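Local atomic coordinates of alkyl hydroperoxide reductase AhpD (Deinococcus radiodurans R1, PDB entry 6K40), a protein that probably reduces peroxides as an AhpD-like member of the carboxymuconolactone decarboxylase family, consistent with a role in antioxidant defence. Residues G41-P44 against N45-A49; A157-D161 against E162-E166. All coordinates share one frame; numbering follows the deposited sequence.

Contact 1 of 2, residues G41-P44 against N45-A49; sequences GFVP and NVFRA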
loop_
_atom_site.group_PDB
_atom_site.type_symbol
_atom_site.label_atom_id
_atom_site.label_comp_id
_atom_site.label_asym_id
_atom_site.label_seq_id
_atom_site.Cartn_x
_atom_site.Cartn_y
_atom_site.Cartn_z
ATOM N N GLY A 41 -16.925 16.473 -10.100
ATOM C CA GLY A 41 -16.429 17.665 -9.444
ATOM C C GLY A 41 -14.967 17.966 -9.695
ATOM O O GLY A 41 -14.450 18.951 -9.147
ATOM N N PHE A 42 -14.276 17.133 -10.467
ATOM C CA PHE A 42 -12.893 17.387 -10.845
ATOM C C PHE A 42 -12.597 16.587 -12.106
ATOM O O PHE A 42 -13.402 15.762 -12.545
ATOM C CB PHE A 42 -11.923 17.030 -9.709
ATOM C CG PHE A 42 -11.918 15.574 -9.356
ATOM C CD1 PHE A 42 -10.916 14.738 -9.819
ATOM C CD2 PHE A 42 -12.922 15.040 -8.568
ATOM C CE1 PHE A 42 -10.917 13.393 -9.499
ATOM C CE2 PHE A 42 -12.930 13.703 -8.245
ATOM C CZ PHE A 42 -11.926 12.875 -8.710
ATOM N N VAL A 43 -11.441 16.858 -12.696
ATOM C CA VAL A 43 -10.968 16.144 -13.876
ATOM C C VAL A 43 -9.799 15.260 -13.446
ATOM O O VAL A 43 -8.789 15.782 -12.960
ATOM C CB VAL A 43 -10.547 17.102 -15.003
ATOM C CG1 VAL A 43 -10.067 16.314 -16.217
ATOM C CG2 VAL A 43 -11.700 18.012 -15.396
ATOM N N PRO A 44 -9.897 13.940 -13.592
ATOM C CA PRO A 44 -8.767 13.067 -13.247
ATOM C C PRO A 44 -7.480 13.509 -13.927
ATOM O O PRO A 44 -7.454 13.795 -15.126
ATOM C CB PRO A 44 -9.225 11.694 -13.745
ATOM C CG PRO A 44 -10.714 11.751 -13.654
ATOM C CD PRO A 44 -11.092 13.172 -13.984
ATOM N N ASN A 45 -6.402 13.570 -13.141
ATOM C CA ASN A 45 -5.131 14.073 -13.650
ATOM C C ASN A 45 -4.588 13.229 -14.797
ATOM O O ASN A 45 -3.809 13.742 -15.610
ATOM C CB ASN A 45 -4.102 14.151 -12.520
ATOM C CG ASN A 45 -4.343 15.327 -11.591
ATOM O OD1 ASN A 45 -4.939 16.333 -11.983
ATOM N ND2 ASN A 45 -3.877 15.207 -10.351
ATOM N N VAL A 46 -4.971 11.953 -14.881
ATOM C CA VAL A 46 -4.555 11.147 -16.025
ATOM C C VAL A 46 -5.165 11.701 -17.306
ATOM O O VAL A 46 -4.515 11.722 -18.360
ATOM C CB VAL A 46 -4.913 9.664 -15.808
ATOM C CG1 VAL A 46 -6.426 9.464 -15.706
ATOM C CG2 VAL A 46 -4.327 8.814 -16.928
ATOM N N PHE A 47 -6.405 12.199 -17.224
ATOM C CA PHE A 47 -7.076 12.773 -18.388
ATOM C C PHE A 47 -6.340 13.995 -18.915
ATOM O O PHE A 47 -6.478 14.339 -20.094
ATOM C CB PHE A 47 -8.518 13.151 -18.037
ATOM C CG PHE A 47 -9.433 11.973 -17.849
ATOM C CD1 PHE A 47 -8.995 10.682 -18.098
ATOM C CD2 PHE A 47 -10.738 12.161 -17.422
ATOM C CE1 PHE A 47 -9.843 9.600 -17.921
ATOM C CE2 PHE A 47 -11.589 11.087 -17.244
ATOM C CZ PHE A 47 -11.140 9.804 -17.496
ATOM N N ARG A 48 -5.584 14.678 -18.057
ATOM C CA ARG A 48 -4.773 15.808 -18.491
ATOM C C ARG A 48 -3.402 15.358 -18.978
ATOM O O ARG A 48 -2.943 15.791 -20.040
ATOM C CB ARG A 48 -4.608 16.817 -17.351
ATOM C CG ARG A 48 -5.899 17.451 -16.869
ATOM C CD ARG A 48 -5.610 18.717 -16.080
ATOM N NE ARG A 48 -6.820 19.281 -15.493
ATOM C CZ ARG A 48 -7.678 20.058 -16.147
ATOM N NH1 ARG A 48 -7.465 20.369 -17.417
ATOM N NH2 ARG A 48 -8.753 20.525 -15.527
ATOM N N ALA A 49 -2.749 14.478 -18.219
ATOM C CA ALA A 49 -1.361 14.138 -18.507
ATOM C C ALA A 49 -1.243 13.237 -19.732
ATOM O O ALA A 49 -0.477 13.534 -20.657
ATOM C CB ALA A 49 -0.727 13.477 -17.285
HETATM O O HOH W 1 -6.983 18.138 -13.125
#
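One face of the Phe47 ring is taken by Pro44, whose CG stands 4.1 Å from the ring centroid and 29° off the normal in a CH-pi contact. The pyrrolidine is displaced toward the CD2 side of the ring, with Pro44 CD 3.6 Å from Phe47 CD2, and the two side chains run side by side in the same direction. Val43 CG1 approaches the edge of that ring, near its plane, and meets Phe47 CB at 4.0 Å. The same methyl lies off-centre over one face of the Arg48 guanidinium, while a water sits in plane at the edge. Arg48 NE donates to this water over 2.6 Å, and the water in turn donates to Val43 O and to Asn45 OD1. Here a loop following helix 27-40 turns into the short helix 45-49, and the turn has an i to i+3 bond, weak and bent to 128°, from Phe47 N to Pro44 O across 2.8 Å. Phe47 CG stands anti to its carbonyl carbon (chi1 -72°), which swings the ring back over the proline. The amide nitrogen ND2 of Asn45 is held by Val187 O, so both ends of that amide have a partner. Trp61 meets the Phe47 ring edge-to-face, and Trp33 of helix 27-40 forms a cation-pi pair with Arg48.

Contact 2 of 2, residues A157-D161 against E162-E166; sequences AGLSD and EAILE
Ser160 carries its OG between its own backbone N and carbonyl carbon (chi1 68°), a rotation that aims the hydroxyl oxygen at the first turn of the following helix. There it accepts from Ala163 N over 3.2 Å, nearly straight at 163°, making Ser160 the N-cap. At the next residue, Ile164 has CG1 anti to its carbonyl carbon (chi1 -71°), a rotation that turns this branch back toward the residue before the cap, where Ile164 CG1 lies 3.9 Å from Leu159 CB. An apolar pair joining the residue before the N-cap to the fourth residue after the N-cap is a hydrophobic staple, and here it works together with the polar cap. Leu159 also uses its other end, with CD2 lying 4.2 Å from Ala163 CB, so the leucine spans two residues of the helix. The same branch of Ile164 packs against the carbonyl oxygen of Ser160, which accepts Ile164 N at 2.8 Å; one residue on, Asp161 O takes Leu165 N at 2.9 Å. Asp161 and Glu162 place carboxylates beside this helix start, where the dipole of the helix would probably favour negative charge. Just upstream, Gly158 has the positive phi of a Schellman motif ending helix 151-156, leaving a very short link between one helix end and the next beginning. Arg155 of that preceding helix forms a salt bridge with Asp161 OD1, and Leu151 and Arg155 both touch Ile164; Leu74, in a loop, packs against Leu159 and Ala163 where helix 161-184 sets out.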
loop_
_atom_site.group_PDB
_atom_site.type_symbol
_atom_site.label_atom_id
_atom_site.label_comp_id
_atom_site.label_asym_id
_atom_site.label_seq_id
_atom_site.Cartn_x
_atom_site.Cartn_y
_atom_site.Cartn_z
ATOM N N ALA A 157 -14.278 -21.325 -8.917
ATOM C CA ALA A 157 -15.009 -20.213 -8.328
ATOM C C ALA A 157 -16.209 -19.780 -9.159
ATOM O O ALA A 157 -16.851 -18.781 -8.819
ATOM C CB ALA A 157 -14.066 -19.024 -8.122
ATOM N N GLY A 158 -16.522 -20.489 -10.239
ATOM C CA GLY A 158 -17.696 -20.178 -11.030
ATOM C C GLY A 158 -17.516 -19.139 -12.114
ATOM O O GLY A 158 -18.515 -18.585 -12.585
ATOM N N LEU A 159 -16.285 -18.854 -12.530
ATOM C CA LEU A 159 -16.050 -17.857 -13.568
ATOM C C LEU A 159 -16.211 -18.490 -14.945
ATOM O O LEU A 159 -15.542 -19.479 -15.266
ATOM C CB LEU A 159 -14.660 -17.245 -13.416
ATOM C CG LEU A 159 -14.555 -16.058 -12.454
ATOM C CD1 LEU A 159 -14.235 -16.530 -11.048
ATOM C CD2 LEU A 159 -13.507 -15.069 -12.938
ATOM N N SER A 160 -17.101 -17.922 -15.756
ATOM C CA SER A 160 -17.240 -18.365 -17.132
ATOM C C SER A 160 -15.996 -17.986 -17.934
ATOM O O SER A 160 -15.148 -17.205 -17.493
ATOM C CB SER A 160 -18.493 -17.761 -17.765
ATOM O OG SER A 160 -18.360 -16.360 -17.920
ATOM N N ASP A 161 -15.897 -18.552 -19.138
ATOM C CA ASP A 161 -14.780 -18.220 -20.016
ATOM C C ASP A 161 -14.775 -16.737 -20.362
ATOM O O ASP A 161 -13.710 -16.114 -20.442
ATOM C CB ASP A 161 -14.844 -19.072 -21.284
ATOM C CG ASP A 161 -14.395 -20.502 -21.046
ATOM O OD1 ASP A 161 -14.229 -20.883 -19.866
ATOM O OD2 ASP A 161 -14.212 -21.246 -22.034
ATOM N N GLU A 162 -15.957 -16.150 -20.553
ATOM C CA GLU A 162 -16.037 -14.715 -20.810
ATOM C C GLU A 162 -15.530 -13.915 -19.614
ATOM O O GLU A 162 -14.785 -12.940 -19.775
ATOM C CB GLU A 162 -17.475 -14.332 -21.162
ATOM C CG GLU A 162 -17.928 -14.814 -22.542
ATOM C CD GLU A 162 -18.352 -16.277 -22.557
ATOM O OE1 GLU A 162 -18.573 -16.852 -21.470
ATOM O OE2 GLU A 162 -18.466 -16.855 -23.659
ATOM N N ALA A 163 -15.917 -14.320 -18.402
ATOM C CA ALA A 163 -15.430 -13.642 -17.205
ATOM C C ALA A 163 -13.929 -13.838 -17.032
ATOM O O ALA A 163 -13.229 -12.934 -16.566
ATOM C CB ALA A 163 -16.184 -14.141 -15.974
ATOM N N ILE A 164 -13.413 -15.013 -17.402
ATOM C CA ILE A 164 -11.976 -15.248 -17.305
ATOM C C ILE A 164 -11.221 -14.356 -18.284
ATOM O O ILE A 164 -10.188 -13.769 -17.940
ATOM C CB ILE A 164 -11.668 -16.739 -17.535
ATOM C CG1 ILE A 164 -12.138 -17.567 -16.335
ATOM C CG2 ILE A 164 -10.183 -16.946 -17.790
ATOM C CD1 ILE A 164 -11.949 -19.063 -16.506
ATOM N N LEU A 165 -11.722 -14.240 -19.516
ATOM C CA LEU A 165 -11.114 -13.337 -20.487
ATOM C C LEU A 165 -11.146 -11.898 -19.986
ATOM O O LEU A 165 -10.159 -11.165 -20.116
ATOM C CB LEU A 165 -11.827 -13.463 -21.833
ATOM C CG LEU A 165 -11.470 -12.480 -22.951
ATOM C CD1 LEU A 165 -9.968 -12.431 -23.182
ATOM C CD2 LEU A 165 -12.201 -12.847 -24.237
ATOM N N GLU A 166 -12.269 -11.487 -19.388
ATOM C CA GLU A 166 -12.367 -10.134 -18.850
ATOM C C GLU A 166 -11.366 -9.910 -17.721
ATOM O O GLU A 166 -10.722 -8.858 -17.654
ATOM C CB GLU A 166 -13.792 -9.871 -18.362
ATOM C CG GLU A 166 -14.061 -8.427 -17.955
ATOM C CD GLU A 166 -15.546 -8.114 -17.853
ATOM O OE1 GLU A 166 -15.983 -7.622 -16.790
ATOM O OE2 GLU A 166 -16.278 -8.362 -18.839
#

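In the fold
Both contacts are places where one helix gives way to another: in each, a glycine with positive phi, Gly41 or Gly158, follows the end of a helix, and the chain re-enters helix a few residues later. They differ in how the new helix begins, with a proline-aromatic pair and a water in contact 1, and with a serine N-cap and a hydrophobic staple in contact 2. The two lie on opposite sides of the chain's centre, their own centres about 32 Å apart and their nearest atoms about 18 Å, so neither touches the other. A glycerol, probably from the crystallisation liquor, lies about 3 Å from the side chain of Val46 in contact 1.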